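IMC sub-compartment protein ISP3 (Toxoplasma gondii, PDB 4CHJ) is a pleckstrin homology-fold protein of a sub-compartment of the parasite's inner membrane complex, probably serving there in daughter-cell formation during replication. Local coordinates at residues 115-118 / 123-126. Sequence-based numbering, arbitrary orientation.
Sequences FRLA and AIAF
Phe-115 and Ile-124 form an antiparallel hydrogen-bonded pair, with Phe-115 N to Ile-124 O at 2.8 Å and Ile-124 N to Phe-115 O at 2.7 Å; the short strand axes run at 141°, well short of strictly antiparallel. Phe-115 O also receives a CA-H...O contact from Ala-123 CA (3.2 Å), the next residue pair being Arg-116 with Ala-123, non-hydrogen-bonded and directed to the opposite face of the sheet. On the face bearing Phe-115 and Ile-124, a chi1 of 59° tucks CG of Phe-115 in between its own backbone N and C, which swings the ring over toward the partner strand. Ile-124 CB meets one face of that ring in a CH-pi contact, 4.1 Å from the centroid. The far edge, CE1 and CZ, points into the face of Phe-126: a T-shaped pair with planes at 74° and centroids 4.9 Å apart. CE1 sits over the centre of the Phe-126 ring. The other end of Ile-124, CD1, reaches Leu-117 CD1 at 3.6 Å, giving an apolar row from Leu-117 through Ile-124 and Phe-115 to Phe-126. Phe-126 continues it to Phe-137 on helix 131-149. This beta hairpin, strands 113-117 and 123-127, is the last before the C-terminal helix, the order expected of a pleckstrin homology fold.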
loop_
_atom_site.group_PDB
_atom_site.type_symbol
_atom_site.label_atom_id
_atom_site.label_comp_id
_atom_site.label_asym_id
_atom_site.label_seq_id
_atom_site.Cartn_x
_atom_site.Cartn_y
_atom_site.Cartn_z
ATOM N N PHE A 115 -5.860 -0.126 1.323
ATOM C CA PHE A 115 -6.293 0.347 0.024
ATOM C C PHE A 115 -7.396 -0.544 -0.496
ATOM O O PHE A 115 -7.590 -1.665 -0.027
ATOM C CB PHE A 115 -5.134 0.451 -0.973
ATOM C CG PHE A 115 -4.412 -0.840 -1.221
ATOM C CD1 PHE A 115 -3.515 -1.319 -0.297
ATOM C CD2 PHE A 115 -4.596 -1.546 -2.405
ATOM C CE1 PHE A 115 -2.836 -2.486 -0.492
ATOM C CE2 PHE A 115 -3.944 -2.753 -2.605
ATOM C CZ PHE A 115 -3.035 -3.211 -1.655
ATOM N N ARG A 116 -8.191 0.001 -1.395
ATOM C CA ARG A 116 -9.324 -0.716 -1.891
ATOM C C ARG A 116 -9.196 -0.956 -3.397
ATOM O O ARG A 116 -8.750 -0.068 -4.147
ATOM C CB ARG A 116 -10.581 0.065 -1.576
ATOM C CG ARG A 116 -11.852 -0.707 -1.874
ATOM C CD ARG A 116 -13.057 0.133 -1.536
ATOM N NE ARG A 116 -12.962 0.634 -0.165
ATOM C CZ ARG A 116 -12.845 1.920 0.164
ATOM N NH1 ARG A 116 -12.828 2.859 -0.776
ATOM N NH2 ARG A 116 -12.784 2.268 1.446
ATOM N N LEU A 117 -9.591 -2.159 -3.824
ATOM C CA LEU A 117 -9.630 -2.533 -5.229
ATOM C C LEU A 117 -11.034 -2.340 -5.834
ATOM O O LEU A 117 -12.041 -2.719 -5.230
ATOM C CB LEU A 117 -9.229 -3.986 -5.376
ATOM C CG LEU A 117 -7.873 -4.404 -4.802
ATOM C CD1 LEU A 117 -7.666 -5.885 -5.035
ATOM C CD2 LEU A 117 -6.737 -3.618 -5.415
ATOM N N ALA A 118 -11.066 -1.807 -7.057
ATOM C CA ALA A 118 -12.287 -1.475 -7.773
ATOM C C ALA A 118 -13.043 -2.721 -8.174
ATOM O O ALA A 118 -14.282 -2.724 -8.190
ATOM C CB ALA A 118 -11.948 -0.669 -9.022
ATOM N N ALA A 123 -10.885 -4.334 0.596
ATOM C CA ALA A 123 -9.858 -3.526 1.233
ATOM C C ALA A 123 -8.713 -4.399 1.713
ATOM O O ALA A 123 -8.928 -5.463 2.267
ATOM C CB ALA A 123 -10.442 -2.742 2.388
ATOM N N ILE A 124 -7.494 -3.950 1.469
ATOM C CA ILE A 124 -6.318 -4.731 1.791
ATOM C C ILE A 124 -5.438 -3.861 2.626
ATOM O O ILE A 124 -5.403 -2.651 2.429
ATOM C CB ILE A 124 -5.554 -5.117 0.525
ATOM C CG1 ILE A 124 -6.544 -5.702 -0.512
ATOM C CG2 ILE A 124 -4.433 -6.097 0.869
ATOM C CD1 ILE A 124 -5.930 -6.023 -1.856
ATOM N N ALA A 125 -4.740 -4.457 3.573
ATOM C CA ALA A 125 -3.829 -3.708 4.391
ATOM C C ALA A 125 -2.452 -4.301 4.264
ATOM O O ALA A 125 -2.275 -5.528 4.454
ATOM C CB ALA A 125 -4.279 -3.711 5.843
ATOM N N PHE A 126 -1.493 -3.432 3.893
ATOM C CA PHE A 126 -0.053 -3.727 3.954
ATOM C C PHE A 126 0.562 -2.994 5.151
ATOM O O PHE A 126 0.232 -1.854 5.417
ATOM C CB PHE A 126 0.642 -3.234 2.676
ATOM C CG PHE A 126 0.298 -4.027 1.438
ATOM C CD1 PHE A 126 -0.480 -5.182 1.510
ATOM C CD2 PHE A 126 0.772 -3.630 0.204
ATOM C CE1 PHE A 126 -0.774 -5.911 0.372
ATOM C CE2 PHE A 126 0.494 -4.362 -0.932
ATOM C CZ PHE A 126 -0.280 -5.511 -0.845
#